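Local structure of kappa-carrageenase (Zobellia galactanivorans, 5OCR) at residues G66-T71 and G89-Y94; S123-S128 and H165-E170. The protein probably hydrolyses kappa-carrageenan, a sulfated galactan of red algae, by means of the glycoside hydrolase family 16 domain to which this chain corresponds. All coordinates share one frame; numbering follows the deposited sequence. Where two conformers were deposited one is given.

Interaction 1: residues G66-T71 and G89-Y94. With MG (magnesium ion), chain F.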
loop_
_atom_site.group_PDB
_atom_site.type_symbol
_atom_site.label_atom_id
_atom_site.label_comp_id
_atom_site.label_asym_id
_atom_site.label_seq_id
_atom_site.Cartn_x
_atom_site.Cartn_y
_atom_site.Cartn_z
ATOM N N GLY A 66 4.548 1.241 21.073
ATOM C CA GLY A 66 3.844 2.255 20.325
ATOM C C GLY A 66 4.026 2.074 18.846
ATOM O O GLY A 66 3.453 2.884 18.094
ATOM N N ILE A 67 4.745 1.018 18.425
ATOM C CA ILE A 67 5.104 0.903 16.953
ATOM C C ILE A 67 4.758 -0.488 16.418
ATOM O O ILE A 67 5.132 -1.507 16.999
ATOM C CB ILE A 67 6.637 1.108 16.781
ATOM C CG1 ILE A 67 7.070 2.503 17.346
ATOM C CG2 ILE A 67 7.122 0.967 15.270
ATOM C CD1 ILE A 67 6.681 3.745 16.541
ATOM N N ALA A 68 3.972 -0.524 15.339
ATOM C CA ALA A 68 3.675 -1.815 14.713
ATOM C C ALA A 68 4.761 -2.138 13.778
ATOM O O ALA A 68 5.200 -1.265 13.031
ATOM C CB ALA A 68 2.382 -1.713 13.953
ATOM N N GLU A 69 5.081 -3.442 13.716
ATOM C CA GLU A 69 6.171 -3.944 12.843
ATOM C C GLU A 69 5.590 -4.982 11.871
ATOM O O GLU A 69 4.949 -5.935 12.359
ATOM C CB GLU A 69 7.287 -4.567 13.731
ATOM C CG GLU A 69 8.420 -5.182 12.888
ATOM C CD GLU A 69 9.632 -5.678 13.660
ATOM O OE1 GLU A 69 9.593 -5.653 14.887
ATOM O OE2 GLU A 69 10.662 -6.055 13.019
ATOM N N LEU A 70 5.715 -4.813 10.553
ATOM C CA LEU A 70 5.189 -5.765 9.608
ATOM C C LEU A 70 6.429 -6.345 8.897
ATOM O O LEU A 70 7.271 -5.603 8.422
ATOM C CB LEU A 70 4.228 -5.050 8.614
ATOM C CG LEU A 70 2.979 -4.437 9.257
ATOM C CD1 LEU A 70 3.240 -3.072 9.877
ATOM C CD2 LEU A 70 1.889 -4.246 8.195
ATOM N N THR A 71 6.520 -7.671 8.832
ATOM C CA THR A 71 7.777 -8.319 8.451
ATOM C C THR A 71 7.608 -9.258 7.261
ATOM O O THR A 71 6.616 -10.058 7.230
ATOM C CB THR A 71 8.318 -9.131 9.681
ATOM O OG1 THR A 71 8.483 -8.212 10.773
ATOM C CG2 THR A 71 9.702 -9.759 9.419
ATOM N N GLY A 89 3.163 -9.371 6.217
ATOM C CA GLY A 89 2.164 -8.938 7.221
ATOM C C GLY A 89 1.351 -7.757 6.710
ATOM O O GLY A 89 1.834 -7.011 5.841
ATOM N N ILE A 90 0.123 -7.575 7.215
ATOM C CA ILE A 90 -0.799 -6.604 6.625
ATOM C C ILE A 90 -1.818 -6.171 7.662
ATOM O O ILE A 90 -2.307 -7.026 8.372
ATOM C CB ILE A 90 -1.488 -7.118 5.352
ATOM C CG1 ILE A 90 -2.589 -6.128 4.870
ATOM C CG2 ILE A 90 -2.093 -8.534 5.556
ATOM C CD1 ILE A 90 -3.053 -6.413 3.415
ATOM N N PHE A 91 -2.047 -4.858 7.796
ATOM C CA PHE A 91 -3.199 -4.354 8.493
ATOM C C PHE A 91 -4.231 -3.928 7.476
ATOM O O PHE A 91 -3.967 -3.009 6.663
ATOM C CB PHE A 91 -2.860 -3.100 9.321
ATOM C CG PHE A 91 -2.078 -3.390 10.546
ATOM C CD1 PHE A 91 -2.702 -3.899 11.682
ATOM C CD2 PHE A 91 -0.733 -3.118 10.589
ATOM C CE1 PHE A 91 -1.953 -4.173 12.853
ATOM C CE2 PHE A 91 -0.018 -3.349 11.769
ATOM C CZ PHE A 91 -0.628 -3.892 12.898
ATOM N N LYS A 92 -5.366 -4.626 7.444
ATOM C CA LYS A 92 -6.517 -4.288 6.519
ATOM C C LYS A 92 -7.727 -4.017 7.356
ATOM O O LYS A 92 -8.188 -4.897 8.123
ATOM C CB LYS A 92 -6.768 -5.403 5.540
ATOM C CG LYS A 92 -7.924 -4.990 4.578
ATOM C CD LYS A 92 -8.286 -6.224 3.707
ATOM C CE LYS A 92 -9.533 -5.767 2.915
ATOM N NZ LYS A 92 -9.950 -6.956 2.058
ATOM N N SER A 93 -8.267 -2.796 7.291
ATOM C CA SER A 93 -9.450 -2.520 8.131
ATOM C C SER A 93 -10.674 -3.378 7.714
ATOM O O SER A 93 -10.976 -3.548 6.494
ATOM C CB SER A 93 -9.831 -1.038 8.155
ATOM O OG SER A 93 -10.226 -0.595 6.844
ATOM N N TYR A 94 -11.445 -3.833 8.695
ATOM C CA TYR A 94 -12.749 -4.360 8.294
ATOM C C TYR A 94 -13.634 -3.256 7.716
ATOM O O TYR A 94 -14.422 -3.501 6.760
ATOM C CB TYR A 94 -13.461 -5.036 9.466
ATOM C CG TYR A 94 -12.976 -6.423 9.663
ATOM C CD1 TYR A 94 -13.494 -7.475 8.948
ATOM C CD2 TYR A 94 -11.991 -6.689 10.604
ATOM C CE1 TYR A 94 -13.014 -8.763 9.151
ATOM C CE2 TYR A 94 -11.513 -7.949 10.814
ATOM C CZ TYR A 94 -12.006 -8.981 10.076
ATOM O OH TYR A 94 -11.510 -10.206 10.257
HETATM MG MG MG F . 2.170 4.683 18.010
HETATM O O HOH W 1 2.255 5.422 20.298
#
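The F91 ring is overlapped obliquely by the methyls of A68 and L70, which bear on its CD2, CE2 and CZ atoms. A68 CB lies 3.6 Å from F91 CE2; a short alanine suits this place because the ring itself reaches across to it. L70, in one of two deposited conformers, sends both methyls to the ring: CD2 sits 3.7 Å from F91 CD2, and CD1 is 3.8 Å from F91 CE2. F91 CG is anti to its carbonyl carbon (chi1 -74°), and the ring that follows comes nearer to 66-71 than the CB direction alone suggests. These strands form a beta hairpin within the jelly-roll, but here their short segments run at 114° to each other, and apolar side chains fill the angle between them. F31 and V61 pack on the same ring, so an alanine in place of F91 would probably open a gap among A68, L70 and these two neighbours.

Near the point of divergence, L70 CD2 also rests 3.6 Å from G89 O. The buried N of G89 has no partner in the model. At the other end, G66 O binds magnesium at 2.2 Å, alongside E30 O, D278 OD1 and a water. The backbone angles of G66 would jam any CB against the preceding carbonyl oxygen, reason enough for a glycine there.

Interaction 2: residues S123-S128 and H165-E170; sequences SDFDYS and HAVVKE
F125 and V167 carry the apolar part of this contact, their side chains crossing at about a right angle. F125 CE1 meets V167 CG2 at 4.0 Å, the methyl approaching the ring obliquely. With CG1 anti to its backbone N (chi1 173°), V167 has CG2 beside that N, and a branched residue can thus offer a methyl to each aromatic side chain: CG1 is loosely approached by Y127 OH, at 4.4 Å. The pair has aromatic neighbours: F125 stacks on Y136, and W176 touches both F125 and V167.

The polar part across the contact is one hydrogen bond, from K169 NZ to Y127 O at 2.8 Å. The donor is tilted 32° from the carbonyl plane, and the C=O...N angle is 147°. Bends at chi2 and chi3 shape the lysine, a long, flexible chain able to carry a charged donor from strand to loop; carbonyls two residues apart, Y127 O and V129 O, both accept from NZ. Lysine is deposited here in two conformers, however, and the grip described belongs to one of them.

In the jelly-roll, 123-128 belongs to the loop linking strands 115-122 and 134-144, and it lies at the surface over strand 159-170, the next partner of 134-144.

Bonds within the loop help to hold its turns. D126 OD1 accepts from S128 N at 3.1 Å, forming an Asx turn, and from S128 OG at 2.8 Å; the hydroxyl uses the syn lone pair, whereas the amide comes from above the carboxylate plane. At the start of the loop S123 OG donates to D124 O at 2.7 Å, in the carbonyl plane on a lone pair. R231 ties this end down, bonding to S123 OG and forming a salt bridge with D124.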
loop_
_atom_site.group_PDB
_atom_site.type_symbol
_atom_site.label_atom_id
_atom_site.label_comp_id
_atom_site.label_asym_id
_atom_site.label_seq_id
_atom_site.Cartn_x
_atom_site.Cartn_y
_atom_site.Cartn_z
ATOM N N SER A 123 -10.878 -1.487 -2.984
ATOM C CA SER A 123 -12.234 -2.112 -2.891
ATOM C C SER A 123 -12.276 -3.546 -3.265
ATOM O O SER A 123 -11.297 -4.132 -3.685
ATOM C CB SER A 123 -13.198 -1.491 -3.879
ATOM O OG SER A 123 -12.751 -1.643 -5.236
ATOM N N ASP A 124 -13.482 -4.131 -3.126
ATOM C CA ASP A 124 -13.631 -5.417 -3.792
ATOM C C ASP A 124 -13.835 -5.243 -5.298
ATOM O O ASP A 124 -13.723 -4.132 -5.831
ATOM C CB ASP A 124 -14.709 -6.282 -3.122
ATOM C CG ASP A 124 -16.103 -5.687 -3.213
ATOM O OD1 ASP A 124 -16.343 -4.707 -3.964
ATOM O OD2 ASP A 124 -17.015 -6.226 -2.510
ATOM N N PHE A 125 -14.007 -6.358 -5.993
ATOM C CA PHE A 125 -14.265 -6.306 -7.453
ATOM C C PHE A 125 -15.737 -6.511 -7.628
ATOM O O PHE A 125 -16.282 -7.549 -7.182
ATOM C CB PHE A 125 -13.460 -7.440 -8.139
ATOM C CG PHE A 125 -11.958 -7.155 -8.231
ATOM C CD1 PHE A 125 -11.376 -6.696 -9.428
ATOM C CD2 PHE A 125 -11.123 -7.369 -7.132
ATOM C CE1 PHE A 125 -10.021 -6.384 -9.520
ATOM C CE2 PHE A 125 -9.751 -7.069 -7.225
ATOM C CZ PHE A 125 -9.189 -6.588 -8.423
ATOM N N ASP A 126 -16.398 -5.568 -8.297
ATOM C CA ASP A 126 -17.840 -5.760 -8.617
ATOM C C ASP A 126 -17.946 -5.784 -10.156
ATOM O O ASP A 126 -18.000 -4.733 -10.825
ATOM C CB ASP A 126 -18.680 -4.641 -7.982
ATOM C CG ASP A 126 -20.189 -4.879 -8.146
ATOM O OD1 ASP A 126 -20.523 -5.863 -8.849
ATOM O OD2 ASP A 126 -20.972 -4.012 -7.656
ATOM N N TYR A 127 -17.927 -7.009 -10.703
ATOM C CA TYR A 127 -18.006 -7.221 -12.146
ATOM C C TYR A 127 -19.393 -7.137 -12.674
ATOM O O TYR A 127 -19.553 -7.253 -13.889
ATOM C CB TYR A 127 -17.372 -8.537 -12.586
ATOM C CG TYR A 127 -15.867 -8.464 -12.647
ATOM C CD1 TYR A 127 -15.199 -8.054 -13.815
ATOM C CD2 TYR A 127 -15.094 -8.826 -11.527
ATOM C CE1 TYR A 127 -13.811 -7.985 -13.894
ATOM C CE2 TYR A 127 -13.722 -8.716 -11.592
ATOM C CZ TYR A 127 -13.074 -8.312 -12.773
ATOM O OH TYR A 127 -11.700 -8.195 -12.770
ATOM N N SER A 128 -20.361 -6.828 -11.800
ATOM C CA SER A 128 -21.789 -6.686 -12.178
ATOM C C SER A 128 -22.238 -5.305 -12.673
ATOM O O SER A 128 -23.392 -5.125 -13.180
ATOM C CB SER A 128 -22.710 -7.123 -11.053
ATOM O OG SER A 128 -22.958 -6.078 -10.139
ATOM N N HIS A 165 -5.235 3.136 -9.303
ATOM C CA HIS A 165 -5.451 1.947 -10.169
ATOM C C HIS A 165 -6.948 1.738 -10.178
ATOM O O HIS A 165 -7.624 1.978 -9.190
ATOM C CB HIS A 165 -4.843 0.673 -9.594
ATOM C CG HIS A 165 -3.362 0.724 -9.387
ATOM N ND1 HIS A 165 -2.479 0.088 -10.235
ATOM C CD2 HIS A 165 -2.596 1.357 -8.404
ATOM C CE1 HIS A 165 -1.221 0.312 -9.799
ATOM N NE2 HIS A 165 -1.303 1.082 -8.664
ATOM N N ALA A 166 -7.472 1.328 -11.332
ATOM C CA ALA A 166 -8.879 0.892 -11.359
ATOM C C ALA A 166 -9.133 -0.193 -12.392
ATOM O O ALA A 166 -8.377 -0.406 -13.276
ATOM C CB ALA A 166 -9.792 2.080 -11.699
ATOM N N VAL A 167 -10.299 -0.857 -12.283
ATOM C CA VAL A 167 -10.776 -1.666 -13.412
ATOM C C VAL A 167 -12.125 -1.054 -13.741
ATOM O O VAL A 167 -12.866 -0.710 -12.822
ATOM C CB VAL A 167 -11.051 -3.108 -12.906
ATOM C CG1 VAL A 167 -11.724 -3.992 -14.003
ATOM C CG2 VAL A 167 -9.711 -3.737 -12.492
ATOM N N VAL A 168 -12.386 -0.858 -15.037
ATOM C CA VAL A 168 -13.623 -0.203 -15.511
ATOM C C VAL A 168 -14.305 -1.187 -16.434
ATOM O O VAL A 168 -13.602 -1.837 -17.242
ATOM C CB VAL A 168 -13.244 1.093 -16.217
ATOM C CG1 VAL A 168 -14.490 1.741 -16.862
ATOM C CG2 VAL A 168 -12.712 2.022 -15.147
ATOM N N LYS A 169 -15.645 -1.317 -16.348
ATOM C CA LYS A 169 -16.314 -2.245 -17.252
ATOM C C LYS A 169 -16.352 -1.661 -18.673
ATOM O O LYS A 169 -16.737 -0.497 -18.881
ATOM C CB LYS A 169 -17.701 -2.628 -16.716
ATOM C CG LYS A 169 -18.669 -3.007 -17.833
ATOM C CD LYS A 169 -19.646 -4.065 -17.443
ATOM C CE LYS A 169 -18.981 -5.376 -17.082
ATOM N NZ LYS A 169 -20.084 -5.949 -16.322
ATOM N N GLU A 170 -15.845 -2.448 -19.653
ATOM C CA GLU A 170 -15.849 -2.023 -21.087
ATOM C C GLU A 170 -16.159 -3.208 -21.962
ATOM O O GLU A 170 -15.444 -4.193 -21.887
ATOM C CB GLU A 170 -14.528 -1.414 -21.591
ATOM C CG GLU A 170 -14.079 -0.165 -20.882
ATOM C CD GLU A 170 -12.767 0.391 -21.474
ATOM O OE1 GLU A 170 -12.150 -0.228 -22.392
ATOM O OE2 GLU A 170 -12.352 1.457 -20.980
#

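How the interactions relate
Interaction 1 is complete before interaction 2 opens along the chain, and all four segments fall within the family 16 range. Their centres are 26 Å apart and their nearest atoms about 7 Å, so they do not touch. They are connected through strand pairing: strand 86-97 of interaction 1 lies beside 233-241, which pairs with 115-122, then comes 134-144, and beyond it 159-170 of interaction 2. Interaction 1 is buried, where two hairpin strands part, the first of them directly preceded by G66, a ligand of magnesium; interaction 2 is at the surface, where a connecting loop is fastened to a strand. Together they sample the interior and the periphery of one jelly-roll.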